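Local coordinates for ribosome-inactivating protein 3 (Zea mays, PDB 2PQG) that belongs to the ribosome-inactivating proteins of plants, a family built on a shared fold in which a mixed beta-sheet packs against a set of helices, at residues F6-A11 with R125-T129; W102-G106 with T173-L177. One frame throughout, in Å; residues are numbered along the deposited sequence.

Interaction 1 of 2, residues F6-A11 with R125-T129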
ATOM      1  N   PHE A   6       4.158   7.195  12.476  1.00 20.27           N
ATOM      2  CA  PHE A   6       5.506   6.770  12.160  1.00 21.21           C
ATOM      3  C   PHE A   6       6.404   7.978  11.818  1.00 19.85           C
ATOM      4  O   PHE A   6       6.148   8.697  10.857  1.00 19.88           O
ATOM      5  CB  PHE A   6       5.529   5.788  10.976  1.00 25.54           C
ATOM      6  CG  PHE A   6       6.882   5.209  10.720  1.00 28.84           C
ATOM      7  CD1 PHE A   6       7.395   5.154   9.439  1.00 34.31           C
ATOM      8  CD2 PHE A   6       7.667   4.758  11.779  1.00 33.11           C
ATOM      9  CE1 PHE A   6       8.685   4.669   9.208  1.00 40.83           C
ATOM     10  CE2 PHE A   6       8.956   4.270  11.560  1.00 38.11           C
ATOM     11  CZ  PHE A   6       9.466   4.225  10.270  1.00 38.04           C
ATOM     12  N   PRO A   7       7.447   8.229  12.633  1.00 18.56           N
ATOM     13  CA  PRO A   7       8.394   9.338  12.450  1.00 21.23           C
ATOM     14  C   PRO A   7       9.394   8.916  11.384  1.00 22.67           C
ATOM     15  O   PRO A   7      10.526   8.524  11.688  1.00 26.59           O
ATOM     16  CB  PRO A   7       9.015   9.492  13.830  1.00 18.42           C
ATOM     17  CG  PRO A   7       8.981   8.075  14.369  1.00 16.54           C
ATOM     18  CD  PRO A   7       7.691   7.494  13.891  1.00 14.68           C
ATOM     19  N   VAL A   8       8.975   8.997  10.126  1.00 21.47           N
ATOM     20  CA  VAL A   8       9.804   8.544   9.014  1.00 22.73           C
ATOM     21  C   VAL A   8      11.288   8.756   9.304  1.00 22.75           C
ATOM     22  O   VAL A   8      12.053   7.797   9.410  1.00 27.84           O
ATOM     23  CB  VAL A   8       9.438   9.268   7.705  1.00 20.70           C
ATOM     24  CG1 VAL A   8      10.126   8.603   6.522  1.00 16.21           C
ATOM     25  CG2 VAL A   8       7.929   9.284   7.513  1.00 19.67           C
ATOM     26  N   GLU A   9      11.687  10.018   9.428  1.00 23.23           N
ATOM     27  CA  GLU A   9      13.082  10.383   9.412  1.00 24.77           C
ATOM     28  C   GLU A   9      13.877   9.934  10.612  1.00 25.40           C
ATOM     29  O   GLU A   9      15.110   9.965  10.594  1.00 26.56           O
ATOM     30  CB  GLU A   9      13.214  11.899   9.222  1.00 21.58           C
ATOM     31  CG  GLU A   9      12.872  12.399   7.831  1.00 23.59           C
ATOM     32  CD  GLU A   9      13.428  13.789   7.564  1.00 26.82           C
ATOM     33  OE1 GLU A   9      14.646  13.909   7.314  1.00 24.50           O
ATOM     34  OE2 GLU A   9      12.650  14.764   7.613  1.00 25.18           O
ATOM     35  N   ASP A  10      13.167   9.515  11.651  1.00 25.46           N
ATOM     36  CA  ASP A  10      13.807   9.059  12.870  1.00 23.10           C
ATOM     37  C   ASP A  10      14.527   7.734  12.651  1.00 22.72           C
ATOM     38  O   ASP A  10      13.929   6.665  12.777  1.00 19.65           O
ATOM     39  CB  ASP A  10      12.779   8.891  13.981  1.00 24.10           C
ATOM     40  CG  ASP A  10      13.411   8.478  15.278  1.00 27.03           C
ATOM     41  OD1 ASP A  10      14.655   8.368  15.316  1.00 23.78           O
ATOM     42  OD2 ASP A  10      12.671   8.268  16.257  1.00 32.18           O
ATOM     43  N   ALA A  11      15.816   7.820  12.345  1.00 21.42           N
ATOM     44  CA  ALA A  11      16.645   6.653  12.103  1.00 19.19           C
ATOM     45  C   ALA A  11      16.661   5.640  13.250  1.00 21.76           C
ATOM     46  O   ALA A  11      16.920   4.460  13.021  1.00 25.44           O
ATOM     47  CB  ALA A  11      18.051   7.092  11.788  1.00 15.58           C
ATOM     48  N   ARG A 125      13.676   4.221   3.698  1.00 15.42           N
ATOM     49  CA  ARG A 125      13.286   5.331   4.559  1.00 15.33           C
ATOM     50  C   ARG A 125      13.397   6.634   3.776  1.00 14.99           C
ATOM     51  O   ARG A 125      12.474   7.453   3.789  1.00  9.92           O
ATOM     52  CB  ARG A 125      14.179   5.374   5.802  1.00 11.50           C
ATOM     53  CG  ARG A 125      13.796   6.435   6.806  1.00  9.35           C
ATOM     54  CD  ARG A 125      14.887   6.593   7.848  1.00 11.16           C
ATOM     55  NE  ARG A 125      15.055   5.398   8.671  1.00 13.58           N
ATOM     56  CZ  ARG A 125      14.187   4.996   9.595  1.00 16.51           C
ATOM     57  NH1 ARG A 125      14.432   3.895  10.292  1.00 21.08           N
ATOM     58  NH2 ARG A 125      13.077   5.689   9.830  1.00 14.28           N
ATOM     59  N   ALA A 126      14.518   6.816   3.081  1.00 12.45           N
ATOM     60  CA  ALA A 126      14.710   8.030   2.292  1.00 17.42           C
ATOM     61  C   ALA A 126      13.600   8.144   1.245  1.00 17.72           C
ATOM     62  O   ALA A 126      13.098   9.238   0.973  1.00 17.13           O
ATOM     63  CB  ALA A 126      16.076   8.013   1.615  1.00 13.37           C
ATOM     64  N   GLU A 127      13.230   7.004   0.665  1.00 17.59           N
ATOM     65  CA  GLU A 127      12.174   6.935  -0.340  1.00 16.55           C
ATOM     66  C   GLU A 127      10.832   7.313   0.274  1.00 17.44           C
ATOM     67  O   GLU A 127      10.000   7.940  -0.379  1.00 21.02           O
ATOM     68  CB  GLU A 127      12.076   5.518  -0.913  1.00 21.92           C
ATOM     69  CG  GLU A 127      13.296   5.032  -1.689  1.00 24.57           C
ATOM     70  CD  GLU A 127      13.411   5.664  -3.067  1.00 32.28           C
ATOM     71  OE1 GLU A 127      12.411   6.251  -3.550  1.00 24.55           O
ATOM     72  OE2 GLU A 127      14.506   5.556  -3.671  1.00 38.85           O
ATOM     73  N   MET A 128      10.615   6.922   1.528  1.00 16.02           N
ATOM     74  CA  MET A 128       9.368   7.245   2.217  1.00 13.78           C
ATOM     75  C   MET A 128       9.351   8.717   2.659  1.00 15.38           C
ATOM     76  O   MET A 128       8.292   9.349   2.707  1.00 15.51           O
ATOM     77  CB  MET A 128       9.178   6.337   3.433  1.00 11.46           C
ATOM     78  CG  MET A 128       7.824   6.504   4.102  1.00  9.81           C
ATOM     79  SD  MET A 128       7.614   5.455   5.566  1.00 20.87           S
ATOM     80  CE  MET A 128       7.248   3.870   4.850  1.00  8.71           C
ATOM     81  N   THR A 129      10.525   9.253   2.991  1.00 14.85           N
ATOM     82  CA  THR A 129      10.645  10.653   3.404  1.00 16.42           C
ATOM     83  C   THR A 129      10.256  11.586   2.247  1.00 15.80           C
ATOM     84  O   THR A 129       9.476  12.517   2.433  1.00 13.45           O
ATOM     85  CB  THR A 129      12.093  10.984   3.865  1.00 14.47           C
ATOM     86  OG1 THR A 129      12.411  10.198   5.019  1.00 18.23           O
ATOM     87  CG2 THR A 129      12.229  12.469   4.222  1.00 13.58           C
TER

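Interaction 2 of 2, residues W102-G106 with T173-L177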
ATOM      1  N   TRP A 102     -11.075  13.876  -5.873  1.00 23.80           N
ATOM      2  CA  TRP A 102     -10.724  12.700  -6.656  1.00 23.03           C
ATOM      3  C   TRP A 102      -9.320  12.869  -7.242  1.00 22.16           C
ATOM      4  O   TRP A 102      -9.010  13.910  -7.824  1.00 22.21           O
ATOM      5  CB  TRP A 102     -11.727  12.502  -7.799  1.00 21.71           C
ATOM      6  CG  TRP A 102     -13.072  11.946  -7.391  1.00 21.85           C
ATOM      7  CD1 TRP A 102     -14.306  12.494  -7.654  1.00 18.73           C
ATOM      8  CD2 TRP A 102     -13.322  10.710  -6.706  1.00 17.45           C
ATOM      9  NE1 TRP A 102     -15.299  11.680  -7.167  1.00 16.59           N
ATOM     10  CE2 TRP A 102     -14.729  10.586  -6.570  1.00 17.56           C
ATOM     11  CE3 TRP A 102     -12.499   9.711  -6.166  1.00 20.12           C
ATOM     12  CZ2 TRP A 102     -15.330   9.481  -5.945  1.00 17.59           C
ATOM     13  CZ3 TRP A 102     -13.100   8.607  -5.539  1.00 21.33           C
ATOM     14  CH2 TRP A 102     -14.502   8.514  -5.425  1.00 21.40           C
ATOM     15  N   LEU A 103      -8.474  11.854  -7.079  1.00 22.40           N
ATOM     16  CA  LEU A 103      -7.124  11.900  -7.619  1.00 22.38           C
ATOM     17  C   LEU A 103      -7.198  11.788  -9.147  1.00 26.20           C
ATOM     18  O   LEU A 103      -6.311  12.255  -9.861  1.00 27.99           O
ATOM     19  CB  LEU A 103      -6.271  10.762  -7.031  1.00 18.34           C
ATOM     20  CG  LEU A 103      -5.622  11.023  -5.655  1.00 21.41           C
ATOM     21  CD1 LEU A 103      -5.025   9.744  -5.044  1.00  9.17           C
ATOM     22  CD2 LEU A 103      -4.537  12.080  -5.826  1.00 18.44           C
ATOM     23  N   GLY A 104      -8.275  11.189  -9.645  1.00 27.53           N
ATOM     24  CA  GLY A 104      -8.430  11.041 -11.082  1.00 30.90           C
ATOM     25  C   GLY A 104      -8.040   9.659 -11.576  1.00 32.06           C
ATOM     26  O   GLY A 104      -8.377   9.267 -12.693  1.00 34.93           O
ATOM     27  N   PHE A 105      -7.318   8.918 -10.741  1.00 28.89           N
ATOM     28  CA  PHE A 105      -6.892   7.570 -11.089  1.00 26.68           C
ATOM     29  C   PHE A 105      -7.214   6.649  -9.918  1.00 26.76           C
ATOM     30  O   PHE A 105      -7.465   7.125  -8.810  1.00 29.10           O
ATOM     31  CB  PHE A 105      -5.393   7.558 -11.414  1.00 22.17           C
ATOM     32  CG  PHE A 105      -4.533   8.244 -10.391  1.00 17.80           C
ATOM     33  CD1 PHE A 105      -3.934   7.520  -9.371  1.00 17.89           C
ATOM     34  CD2 PHE A 105      -4.309   9.615 -10.460  1.00 18.16           C
ATOM     35  CE1 PHE A 105      -3.117   8.146  -8.435  1.00 17.03           C
ATOM     36  CE2 PHE A 105      -3.494  10.258  -9.527  1.00 18.75           C
ATOM     37  CZ  PHE A 105      -2.896   9.522  -8.513  1.00 18.17           C
ATOM     38  N   GLY A 106      -7.232   5.341 -10.161  1.00 23.17           N
ATOM     39  CA  GLY A 106      -7.550   4.403  -9.097  1.00 23.17           C
ATOM     40  C   GLY A 106      -6.338   3.880  -8.345  1.00 23.95           C
ATOM     41  O   GLY A 106      -5.199   4.205  -8.675  1.00 21.27           O
ATOM     42  N   THR A 173       2.908  11.873  -8.470  1.00 15.47           N
ATOM     43  CA  THR A 173       2.044  11.446  -7.386  1.00 14.97           C
ATOM     44  C   THR A 173       1.841   9.925  -7.448  1.00 16.65           C
ATOM     45  O   THR A 173       1.983   9.236  -6.442  1.00 20.18           O
ATOM     46  CB  THR A 173       0.674  12.148  -7.463  1.00 16.33           C
ATOM     47  OG1 THR A 173       0.842  13.550  -7.230  1.00 19.57           O
ATOM     48  CG2 THR A 173      -0.277  11.590  -6.429  1.00 17.08           C
ATOM     49  N   LYS A 174       1.511   9.395  -8.620  1.00 15.25           N
ATOM     50  CA  LYS A 174       1.319   7.951  -8.731  1.00 15.00           C
ATOM     51  C   LYS A 174       2.546   7.208  -8.228  1.00 14.57           C
ATOM     52  O   LYS A 174       2.442   6.138  -7.634  1.00 18.36           O
ATOM     53  CB  LYS A 174       1.076   7.537 -10.182  1.00 10.87           C
ATOM     54  CG  LYS A 174      -0.221   8.015 -10.759  1.00 16.88           C
ATOM     55  CD  LYS A 174      -0.449   7.353 -12.094  1.00 23.33           C
ATOM     56  CE  LYS A 174      -1.490   8.087 -12.889  1.00 29.74           C
ATOM     57  NZ  LYS A 174      -1.344   7.748 -14.325  1.00 37.40           N
ATOM     58  N   SER A 175       3.711   7.788  -8.481  1.00 15.20           N
ATOM     59  CA  SER A 175       4.977   7.193  -8.093  1.00 14.72           C
ATOM     60  C   SER A 175       5.173   7.170  -6.586  1.00 13.36           C
ATOM     61  O   SER A 175       5.551   6.145  -6.026  1.00 13.05           O
ATOM     62  CB  SER A 175       6.116   7.957  -8.761  1.00 14.07           C
ATOM     63  OG  SER A 175       7.367   7.479  -8.320  1.00 18.24           O
ATOM     64  N   LYS A 176       4.916   8.302  -5.940  1.00 14.49           N
ATOM     65  CA  LYS A 176       5.059   8.417  -4.492  1.00 15.42           C
ATOM     66  C   LYS A 176       4.001   7.570  -3.778  1.00 19.65           C
ATOM     67  O   LYS A 176       4.268   6.957  -2.734  1.00 20.37           O
ATOM     68  CB  LYS A 176       4.940   9.882  -4.086  1.00 12.14           C
ATOM     69  CG  LYS A 176       6.051  10.757  -4.688  1.00 15.41           C
ATOM     70  CD  LYS A 176       7.413  10.276  -4.195  1.00 20.59           C
ATOM     71  CE  LYS A 176       8.577  11.105  -4.716  1.00 20.71           C
ATOM     72  NZ  LYS A 176       8.997  10.664  -6.065  1.00 27.79           N
ATOM     73  N   LEU A 177       2.804   7.516  -4.353  1.00 17.37           N
ATOM     74  CA  LEU A 177       1.729   6.738  -3.760  1.00 19.03           C
ATOM     75  C   LEU A 177       1.971   5.237  -3.782  1.00 19.58           C
ATOM     76  O   LEU A 177       1.692   4.558  -2.799  1.00 18.67           O
ATOM     77  CB  LEU A 177       0.394   7.063  -4.438  1.00 17.07           C
ATOM     78  CG  LEU A 177      -0.287   8.334  -3.910  1.00 14.08           C
ATOM     79  CD1 LEU A 177      -1.583   8.592  -4.650  1.00  6.63           C
ATOM     80  CD2 LEU A 177      -0.550   8.180  -2.411  1.00 14.50           C
TER

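Interaction 1 of 2, residues F6-A11 with R125-T129
Arg125 reaches furthest across this contact. Its side chain leaves the first turn of helix 125-135 extended as far as CD (chi1 and chi2 both t), then bends at chi3 (m) and chi4 (-72°), bringing NH2 within 2.4 Å of Val8 O in a very short hydrogen bond. Val8 O lies near the guanidinium plane, whereas Asp10 O sits over one face, 3.2 Å from Arg125 NH2 but too poorly angled to bond. NE and NH1 of Arg125 are hydrogen-bonded to Asn202 OD1 and Tyr13 O, respectively.

The backbone that receives the arginine is where strand 2-7, an outer strand of the mixed sheet of the ribosome-inactivating protein fold, ends in a type I beta turn, Pro7 to Asp10, with Pro7 also centring an inverse gamma turn.

Beside the polar link, Met128, tt with chi3 m, carries SD to the edge of the Phe6 ring, 3.9 Å from Phe6 CE1: a Met-aromatic contact. The Phe6 ring also stacks on that of Phe18. Val8, in the t rotamer, sends CG1 to 3.9 Å from Met128 CG and 3.2 Å from Thr129 OG1. Glu9 brushes Thr129 OG1 with CG at 3.6 Å, while its carboxylate turns off to Arg59 N.

Interaction 2 of 2, residues W102-G106 with T173-L177
This is an apolar loop-on-helix contact, a small one burying 208 Å², between the segment that follows strand 101-102 at the edge of the mixed sheet and the early turns of the long helix 171-189. Two residues of the loop, Leu103 and Phe105, meet three of the helix. Thr173 and Leu177, joined by the backbone hydrogen bond from Leu177 N to Thr173 O (2.8 Å), are one turn apart, a spacing that lets both present methyl groups to the loop, while Lys174 flanks them.

Phe105, in the p rotamer, lies against this surface in two ways. Over one face, the aliphatic part of Lys174 makes a CH-pi contact, with Lys174 CG 3.7 Å from Phe105 CE1 and 3.8 Å from the ring centroid. At the ring edge are Thr173 CG2, 3.9 Å from Phe105 CZ, and Leu177 CD1, 4.1 Å from Phe105 CE1. The ammonium of Lys174 is 5.5 Å from the ring centroid, at most a weak cation-pi attraction; its strong partner is Asp168, in a salt bridge. Leu103 completes the apolar patch, its CD1 3.7 Å from Leu177 CD1 and its CD2 4.3 Å from Thr173 CG2. Between Leu103 and Phe105, Gly104 has a positive phi of 99°, a conformation that would jam a beta carbon against the preceding carbonyl, and here the chain turns so that both flanking side chains point toward the helix. Leu112 of helix 109-112 also touches Phe105 and Lys174. Such packing is consistent with the alpha/beta fold of ribosome-inactivating proteins, here the edge of the mixed sheet meeting the long helix 171-189.

Overall arrangement
Interactions 1 and 2 tie the two outermost strands of the same mixed sheet, 2-7 and 101-102, or the segments that follow them, to helices. Their centres lie 21 Å apart, and their nearest atoms about 5 Å apart without touching. In sequence the two contacts cross: 102-106 falls between 6-11 and 125-129, and 173-177 follows all three. Packing of helix 125-135 on helix 171-189 connects them. Met128 of interaction 1 touches Leu180 and Met183 on the later helix, whereas Thr173 and Leu177 of interaction 2 touch Leu135 on the earlier one. Interaction 2 is nearer the centre of the chain, about 12 Å from it against 16 Å, both measured from contact centres.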